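Local atomic coordinates of L-amino acid deaminase (Proteus vulgaris, PDB entry 5I39), a protein that probably catalyses the oxidative deamination of L-amino acids as a membrane-bound flavoenzyme, with FAD as its bound cofactor. Residues 45-53 / 370-381; 164-172 / 328-336. All coordinates share one frame; numbering follows the deposited sequence. Where two conformers were deposited one is given.

From the N terminus, the chain first forms strand 40-43 and enters helix 47-58. Residues 45-53 lie here, and their partner comes more than 300 residues later. Residues 164-172 follow, in the loop between helix 158-164 and strand 175-178. Contact 2 closes the inner loop when residues 328-336, at the end of helix 318-331, meet them. Contact 1 closes the outer loop and ties the first Rossmann-type helix to strand 367-371 and helix 376-392 beside FAD. Contact 2 is thus nested inside contact 1. Contact 1 lies near the centre of the chain. Contact 2 lies beside strands 276-279 and 283-287 of the larger mixed sheet. Their centres are about 34 Å apart and they do not touch.

Contact 1. Residues 45-53 / 370-381; sequences AGILGIMTA and NTATGWGMTESP. With FAD (flavin-adenine dinucleotide), chain B; EDO (1,2-ethanediol), chain K.
Ile47 and Leu48 pack on Met377 and Ser380, and Leu48 also reaches Asn370. The two short helical segments run nearly parallel, 13° apart, with axes 9.2 Å from each other. Leu48 spreads its methyls between the end of the strand and the new helix. Leu48 CD1 meets Asn370 O at 3.5 Å, and Leu48 CD2 meets Ser380 CB at 3.8 Å. Ile47 and Met377, a selenomethionine, cross at about a right angle, with Ile47 CB 3.6 Å from Met377 SE. The CB of Met377 points away from residues 45-53, but bends at chi2 and chi3 bring its end back. Ser380 OG donates to Met377 O in its own helix. Asn370 and Thr52 slide past each other in opposite directions, and Asn370 ND2 gives Thr52 OG1 a weak hydrogen bond of 3.4 Å.

Both helix starts hold FAD through backbone amides. Leu48 N donates to FAD O1P at 3.1 Å, and Gly376 N to FAD O3' at 2.8 Å. The first fits the GxGxxG turn of a Rossmann-type dinucleotide site. Thr378 N and OG1 both donate to FAD O2. Helix 189-199 touches Ile47, Met51 and Met377, helix 90-103 packs on Ser380 and Pro381, and strand 367-371 pairs with strands 235-237 and 357-360.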
# COMPACT_ATOMS: atom_id res chain seq x y z
N ALA A 45 -1.52 -13.25 1.70
CA ALA A 45 -0.28 -12.76 2.33
C ALA A 45 0.33 -11.58 1.56
O ALA A 45 1.53 -11.55 1.28
CB ALA A 45 0.73 -13.89 2.48
N GLY A 46 -0.52 -10.61 1.23
CA GLY A 46 -0.05 -9.28 0.86
C GLY A 46 0.04 -8.43 2.12
O GLY A 46 -0.11 -8.92 3.24
N ILE A 47 0.25 -7.13 1.94
CA ILE A 47 0.42 -6.24 3.07
C ILE A 47 -0.81 -6.22 3.98
O ILE A 47 -0.68 -6.14 5.19
CB ILE A 47 0.82 -4.81 2.62
CG1 ILE A 47 1.38 -3.98 3.79
CG2 ILE A 47 -0.33 -4.08 1.95
CD1 ILE A 47 2.73 -4.43 4.29
N LEU A 48 -2.01 -6.29 3.41
CA LEU A 48 -3.20 -6.17 4.23
C LEU A 48 -3.40 -7.41 5.10
O LEU A 48 -3.67 -7.28 6.30
CB LEU A 48 -4.42 -5.83 3.39
CG LEU A 48 -4.34 -4.45 2.70
CD1 LEU A 48 -5.64 -4.15 1.98
CD2 LEU A 48 -4.02 -3.31 3.66
N GLY A 49 -3.21 -8.59 4.54
CA GLY A 49 -3.31 -9.82 5.33
C GLY A 49 -2.21 -9.92 6.38
O GLY A 49 -2.48 -10.28 7.53
N ILE A 50 -0.99 -9.59 5.99
CA ILE A 50 0.15 -9.63 6.91
C ILE A 50 -0.03 -8.66 8.08
O ILE A 50 0.15 -9.04 9.24
CB ILE A 50 1.47 -9.33 6.17
CG1 ILE A 50 1.83 -10.49 5.23
CG2 ILE A 50 2.62 -9.11 7.15
CD1 ILE A 50 2.84 -10.14 4.17
N MSE A 51 -0.38 -7.41 7.77
CA MSE A 51 -0.50 -6.39 8.82
C MSE A 51 -1.67 -6.71 9.73
O MSE A 51 -1.58 -6.52 10.95
CB MSE A 51 -0.62 -4.99 8.22
CG MSE A 51 0.64 -4.56 7.47
SE MSE A 51 2.27 -4.54 8.55
CE MSE A 51 1.74 -3.03 9.69
N THR A 52 -2.77 -7.20 9.17
CA THR A 52 -3.91 -7.60 9.99
C THR A 52 -3.53 -8.77 10.91
O THR A 52 -3.88 -8.75 12.09
CB THR A 52 -5.15 -7.94 9.14
OG1 THR A 52 -5.46 -6.83 8.29
CG2 THR A 52 -6.35 -8.19 10.02
N ALA A 53 -2.82 -9.75 10.38
CA ALA A 53 -2.35 -10.89 11.18
C ALA A 53 -1.48 -10.45 12.35
O ALA A 53 -1.66 -10.92 13.47
CB ALA A 53 -1.59 -11.87 10.30
N ASN A 370 -10.82 -6.77 4.05
CA ASN A 370 -9.89 -5.64 4.04
C ASN A 370 -9.24 -5.62 2.67
O ASN A 370 -8.30 -6.37 2.42
CB ASN A 370 -8.84 -5.79 5.15
CG ASN A 370 -7.91 -4.58 5.25
OD1 ASN A 370 -8.10 -3.57 4.58
ND2 ASN A 370 -6.90 -4.69 6.10
N THR A 371 -9.77 -4.79 1.77
CA THR A 371 -9.38 -4.87 0.37
C THR A 371 -9.77 -3.60 -0.41
O THR A 371 -10.14 -2.58 0.18
CB THR A 371 -9.99 -6.16 -0.27
OG1 THR A 371 -9.21 -6.56 -1.41
CG2 THR A 371 -11.45 -5.98 -0.68
N ALA A 372 -9.65 -3.69 -1.73
CA ALA A 372 -10.19 -2.70 -2.67
C ALA A 372 -9.58 -1.32 -2.49
O ALA A 372 -10.28 -0.32 -2.54
CB ALA A 372 -11.72 -2.63 -2.57
N THR A 373 -8.26 -1.27 -2.30
CA THR A 373 -7.59 -0.00 -2.11
C THR A 373 -6.42 0.19 -3.07
O THR A 373 -5.67 -0.74 -3.36
CB THR A 373 -7.13 0.19 -0.65
OG1 THR A 373 -6.48 1.46 -0.54
CG2 THR A 373 -6.20 -0.92 -0.17
N GLY A 374 -6.29 1.43 -3.54
CA GLY A 374 -5.14 1.87 -4.32
C GLY A 374 -4.02 2.45 -3.47
O GLY A 374 -3.02 2.92 -4.01
N TRP A 375 -4.17 2.41 -2.14
CA TRP A 375 -3.21 3.01 -1.21
C TRP A 375 -2.96 2.08 -0.01
O TRP A 375 -2.69 2.54 1.10
CB TRP A 375 -3.74 4.36 -0.72
CG TRP A 375 -3.77 5.40 -1.77
CD1 TRP A 375 -4.86 5.89 -2.43
CD2 TRP A 375 -2.65 6.12 -2.29
NE1 TRP A 375 -4.49 6.86 -3.32
CE2 TRP A 375 -3.13 7.01 -3.27
CE3 TRP A 375 -1.27 6.08 -2.03
CZ2 TRP A 375 -2.29 7.88 -3.98
CZ3 TRP A 375 -0.44 6.94 -2.74
CH2 TRP A 375 -0.95 7.82 -3.71
N GLY A 376 -3.02 0.77 -0.24
CA GLY A 376 -2.93 -0.20 0.83
C GLY A 376 -1.62 -0.21 1.58
O GLY A 376 -1.60 -0.50 2.77
N MSE A 377 -0.51 0.10 0.92
CA MSE A 377 0.76 0.15 1.64
C MSE A 377 0.69 1.21 2.71
O MSE A 377 0.97 0.94 3.89
CB MSE A 377 1.95 0.40 0.72
CG MSE A 377 2.24 -0.73 -0.27
SE MSE A 377 2.70 -2.43 0.60
CE MSE A 377 4.24 -1.83 1.66
N THR A 378 0.29 2.42 2.31
CA THR A 378 0.15 3.56 3.22
C THR A 378 -0.83 3.29 4.35
O THR A 378 -0.56 3.60 5.52
CB THR A 378 -0.34 4.79 2.43
OG1 THR A 378 0.61 5.11 1.41
CG2 THR A 378 -0.51 6.01 3.33
N GLU A 379 -1.99 2.75 3.99
CA GLU A 379 -3.11 2.59 4.92
C GLU A 379 -2.95 1.41 5.87
O GLU A 379 -3.55 1.42 6.94
CB GLU A 379 -4.40 2.39 4.12
CG GLU A 379 -4.78 3.60 3.28
CD GLU A 379 -5.81 3.30 2.21
OE1 GLU A 379 -6.14 2.11 1.99
OE2 GLU A 379 -6.29 4.26 1.58
N SER A 380 -2.16 0.42 5.47
CA SER A 380 -2.14 -0.90 6.11
C SER A 380 -2.03 -0.91 7.64
O SER A 380 -2.73 -1.69 8.27
CB SER A 380 -1.09 -1.82 5.49
OG SER A 380 0.22 -1.29 5.58
N PRO A 381 -1.17 -0.07 8.26
CA PRO A 381 -1.10 -0.16 9.73
C PRO A 381 -2.42 0.17 10.41
O PRO A 381 -2.73 -0.38 11.47
CB PRO A 381 -0.03 0.88 10.09
CG PRO A 381 0.77 1.05 8.85
CD PRO A 381 -0.24 0.95 7.75
PA FAD B . -1.93 -8.10 -2.58
O1A FAD B . -2.20 -8.28 -4.08
O2A FAD B . -0.53 -7.62 -2.25
O5B FAD B . -2.12 -9.46 -1.78
C5B FAD B . -3.30 -10.25 -1.87
C4B FAD B . -2.83 -11.69 -1.79
O4B FAD B . -3.98 -12.55 -1.71
C3B FAD B . -2.05 -12.11 -3.04
O3B FAD B . -0.72 -12.48 -2.68
C2B FAD B . -2.89 -13.26 -3.60
O2B FAD B . -2.12 -14.29 -4.24
C1B FAD B . -3.64 -13.75 -2.37
N9A FAD B . -4.90 -14.45 -2.63
C8A FAD B . -5.90 -14.03 -3.38
N7A FAD B . -6.94 -14.89 -3.36
C5A FAD B . -6.55 -15.88 -2.57
C6A FAD B . -7.14 -17.13 -2.09
N6A FAD B . -8.38 -17.49 -2.49
N1A FAD B . -6.43 -17.90 -1.25
C2A FAD B . -5.21 -17.54 -0.83
N3A FAD B . -4.59 -16.43 -1.23
C4A FAD B . -5.22 -15.59 -2.07
N1 FAD B . -0.03 2.04 -2.37
C2 FAD B . 0.59 3.01 -1.70
O2 FAD B . 0.26 3.19 -0.51
N3 FAD B . 1.54 3.78 -2.29
C4 FAD B . 1.91 3.66 -3.57
O4 FAD B . 2.79 4.37 -4.03
C4X FAD B . 1.26 2.63 -4.39
N5 FAD B . 1.53 2.46 -5.71
C5X FAD B . 1.04 1.39 -6.36
C6 FAD B . 1.46 1.07 -7.65
C7 FAD B . 1.01 -0.07 -8.31
C7M FAD B . 1.52 -0.42 -9.68
C8 FAD B . 0.04 -0.96 -7.64
C8M FAD B . -0.46 -2.22 -8.30
C9 FAD B . -0.40 -0.62 -6.36
C9A FAD B . 0.05 0.51 -5.70
N10 FAD B . -0.39 0.85 -4.41
C10 FAD B . 0.26 1.82 -3.67
C1' FAD B . -1.42 0.07 -3.75
C2' FAD B . -0.90 -1.03 -2.89
O2' FAD B . 0.19 -1.66 -3.56
C3' FAD B . -2.05 -1.99 -2.65
O3' FAD B . -3.24 -1.29 -2.19
C4' FAD B . -1.73 -3.06 -1.62
O4' FAD B . -0.48 -3.70 -1.95
C5' FAD B . -2.84 -4.09 -1.59
O5' FAD B . -2.45 -5.08 -0.65
P FAD B . -3.31 -6.45 -0.56
O1P FAD B . -2.70 -7.27 0.55
O2P FAD B . -4.78 -6.12 -0.54
O3P FAD B . -3.08 -7.12 -2.02
C1 EDO K . -1.39 4.16 -6.35
O1 EDO K . -1.02 4.69 -5.07
C2 EDO K . -2.65 4.86 -6.86
O2 EDO K . -2.84 4.59 -8.26
O HOH W 1 -4.24 -4.08 6.87

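Contact 2. Residues 164-172 / 328-336; sequences RLRGATTDW and LKAEFPAFK. With EDO (1,2-ethanediol), chain G.
Glu331 reaches across to Thr170 and Trp172 and takes three hydrogen bonds on its carboxylate. Its CG is anti to the backbone N (chi1 -176°), and a bend at chi2 (54°) brings the carboxylate to the loop. Thr170 grips both oxygens from their syn sides, slightly out of the carboxylate plane. Thr170 OG1 donates to Glu331 OE1 at 2.7 Å, and Thr170 N to Glu331 OE2 at 3.0 Å. Trp172 NE1 donates to Glu331 OE2 at 2.8 Å from above the carboxylate plane, on the opposite face from Thr170 N. The Trp172 ring and the carboxylate are turned 61° apart. Thr170 CG2 sits over the centre of one face of that ring. Three donors would fix the rotation of the carboxylate and probably stabilise its negative charge.

Thr169 binds the last turn of the helix. Thr169 N donates to Glu331 O at 2.8 Å. Thr169 OG1 donates to Ala330 O at 2.7 Å, lying in its carbonyl plane. Phe332 receives Ala168 CA over one face in a CH-pi contact, 4.1 Å from the ring centroid. Arg166 O lies at the ring edge. Water 2 bridges Gly167 O and Ala334 N.

The contact joins the loop between helix 158-164 and strand 175-178, which opens with a type II beta turn, to the end of helix 318-331. Strand 276-279 touches Leu165, Trp172, Glu331 and Phe332, while strand 283-287 also meets Glu331 and brings Phe285 edge-to-face with Phe332.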
# COMPACT_ATOMS: atom_id res chain seq x y z
N ARG A 164 14.63 21.62 -3.33
CA ARG A 164 13.96 20.34 -3.61
C ARG A 164 13.99 19.98 -5.10
O ARG A 164 13.94 18.80 -5.44
CB ARG A 164 12.50 20.36 -3.15
CG ARG A 164 12.25 20.62 -1.67
CD ARG A 164 12.84 19.59 -0.74
NE ARG A 164 12.25 18.25 -0.87
CZ ARG A 164 12.32 17.28 0.05
NH1 ARG A 164 12.96 17.46 1.21
NH2 ARG A 164 11.75 16.11 -0.19
N LEU A 165 14.05 20.98 -5.97
CA LEU A 165 14.06 20.76 -7.42
C LEU A 165 15.39 21.15 -8.05
O LEU A 165 15.44 21.59 -9.21
CB LEU A 165 12.90 21.51 -8.06
CG LEU A 165 11.50 21.12 -7.57
CD1 LEU A 165 10.45 22.00 -8.21
CD2 LEU A 165 11.19 19.66 -7.86
N ARG A 166 16.48 20.97 -7.31
CA ARG A 166 17.79 21.38 -7.81
C ARG A 166 18.19 20.57 -9.04
O ARG A 166 17.99 19.36 -9.10
CB ARG A 166 18.86 21.31 -6.71
CG ARG A 166 19.17 19.93 -6.15
CD ARG A 166 20.05 20.05 -4.92
NE ARG A 166 20.31 18.76 -4.27
CZ ARG A 166 19.44 18.11 -3.49
NH1 ARG A 166 18.22 18.59 -3.24
NH2 ARG A 166 19.80 16.95 -2.95
N GLY A 167 18.69 21.28 -10.05
CA GLY A 167 19.02 20.69 -11.34
C GLY A 167 17.88 20.58 -12.34
O GLY A 167 18.07 20.04 -13.42
N ALA A 168 16.70 21.10 -11.99
CA ALA A 168 15.56 21.10 -12.90
C ALA A 168 15.79 22.08 -14.05
O ALA A 168 16.32 23.17 -13.83
CB ALA A 168 14.29 21.49 -12.16
N THR A 169 15.41 21.68 -15.26
CA THR A 169 15.50 22.52 -16.45
C THR A 169 14.47 23.65 -16.42
O THR A 169 14.75 24.78 -16.81
CB THR A 169 15.27 21.65 -17.70
OG1 THR A 169 16.23 20.59 -17.73
CG2 THR A 169 15.37 22.47 -18.98
N THR A 170 13.27 23.32 -15.96
CA THR A 170 12.16 24.27 -15.93
C THR A 170 12.20 25.07 -14.63
O THR A 170 12.47 24.52 -13.56
CB THR A 170 10.81 23.53 -16.06
OG1 THR A 170 10.80 22.77 -17.28
CG2 THR A 170 9.62 24.50 -16.07
N ASP A 171 11.91 26.36 -14.74
CA ASP A 171 11.89 27.27 -13.59
C ASP A 171 10.54 27.15 -12.87
O ASP A 171 9.66 28.00 -13.01
CB ASP A 171 12.18 28.70 -14.05
CG ASP A 171 12.52 29.65 -12.91
OD1 ASP A 171 12.92 29.18 -11.81
OD2 ASP A 171 12.42 30.87 -13.11
N TRP A 172 10.39 26.07 -12.10
CA TRP A 172 9.16 25.82 -11.35
C TRP A 172 9.07 26.85 -10.23
O TRP A 172 10.06 27.13 -9.56
CB TRP A 172 9.14 24.40 -10.77
CG TRP A 172 9.35 23.32 -11.79
CD1 TRP A 172 10.46 22.55 -11.95
CD2 TRP A 172 8.43 22.91 -12.81
NE1 TRP A 172 10.29 21.68 -13.00
CE2 TRP A 172 9.04 21.88 -13.54
CE3 TRP A 172 7.14 23.32 -13.17
CZ2 TRP A 172 8.41 21.24 -14.62
CZ3 TRP A 172 6.51 22.68 -14.23
CH2 TRP A 172 7.15 21.66 -14.95
N LEU A 328 11.84 12.66 -18.42
CA LEU A 328 12.46 12.75 -17.09
C LEU A 328 13.90 13.28 -17.19
O LEU A 328 14.29 14.20 -16.46
CB LEU A 328 12.46 11.39 -16.39
CG LEU A 328 13.23 11.26 -15.07
CD1 LEU A 328 12.65 12.18 -14.01
CD2 LEU A 328 13.24 9.82 -14.58
N LYS A 329 14.67 12.70 -18.11
CA LYS A 329 16.06 13.10 -18.33
C LYS A 329 16.19 14.51 -18.89
O LYS A 329 17.14 15.22 -18.57
CB LYS A 329 16.75 12.10 -19.25
CG LYS A 329 16.96 10.74 -18.59
CD LYS A 329 17.29 9.66 -19.60
CE LYS A 329 17.38 8.30 -18.93
NZ LYS A 329 17.65 7.21 -19.89
N ALA A 330 15.23 14.92 -19.73
CA ALA A 330 15.21 16.29 -20.25
C ALA A 330 14.97 17.31 -19.13
O ALA A 330 15.58 18.37 -19.10
CB ALA A 330 14.15 16.44 -21.33
N GLU A 331 14.08 16.97 -18.19
CA GLU A 331 13.77 17.86 -17.08
C GLU A 331 14.84 17.83 -15.99
O GLU A 331 15.11 18.86 -15.37
CB GLU A 331 12.39 17.52 -16.49
CG GLU A 331 11.92 18.46 -15.38
CD GLU A 331 11.92 19.93 -15.76
OE1 GLU A 331 11.65 20.26 -16.94
OE2 GLU A 331 12.20 20.76 -14.88
N PHE A 332 15.42 16.66 -15.75
CA PHE A 332 16.50 16.48 -14.78
C PHE A 332 17.66 15.74 -15.44
O PHE A 332 17.74 14.51 -15.37
CB PHE A 332 15.99 15.71 -13.56
CG PHE A 332 15.15 16.53 -12.63
CD1 PHE A 332 15.74 17.30 -11.64
CD2 PHE A 332 13.76 16.56 -12.76
CE1 PHE A 332 14.97 18.07 -10.78
CE2 PHE A 332 12.99 17.33 -11.90
CZ PHE A 332 13.59 18.09 -10.92
N PRO A 333 18.58 16.50 -16.08
CA PRO A 333 19.76 15.90 -16.73
C PRO A 333 20.67 15.08 -15.81
O PRO A 333 21.46 14.29 -16.31
CB PRO A 333 20.50 17.11 -17.30
CG PRO A 333 19.43 18.13 -17.52
CD PRO A 333 18.49 17.94 -16.38
N ALA A 334 20.53 15.24 -14.50
CA ALA A 334 21.15 14.34 -13.53
C ALA A 334 20.88 12.85 -13.80
O ALA A 334 21.70 12.01 -13.45
CB ALA A 334 20.70 14.68 -12.12
N PHE A 335 19.74 12.53 -14.42
CA PHE A 335 19.38 11.15 -14.77
C PHE A 335 19.85 10.70 -16.16
O PHE A 335 19.57 9.56 -16.55
CB PHE A 335 17.86 10.95 -14.68
CG PHE A 335 17.30 11.18 -13.30
CD1 PHE A 335 17.66 10.37 -12.24
CD2 PHE A 335 16.39 12.20 -13.08
CE1 PHE A 335 17.14 10.57 -10.97
CE2 PHE A 335 15.85 12.42 -11.81
CZ PHE A 335 16.23 11.60 -10.76
N LYS A 336 20.55 11.55 -16.91
CA LYS A 336 20.93 11.25 -18.30
C LYS A 336 21.65 9.91 -18.48
O LYS A 336 21.38 9.19 -19.44
CB LYS A 336 21.78 12.39 -18.88
CG LYS A 336 22.19 12.22 -20.34
CD LYS A 336 21.00 12.13 -21.28
CE LYS A 336 21.44 12.09 -22.73
NZ LYS A 336 20.28 12.22 -23.63
C1 EDO G . 15.34 6.16 -22.48
O1 EDO G . 15.71 7.36 -21.80
C2 EDO G . 16.56 5.53 -23.14
O2 EDO G . 17.60 5.26 -22.20
O HOH W 2 19.22 17.46 -13.08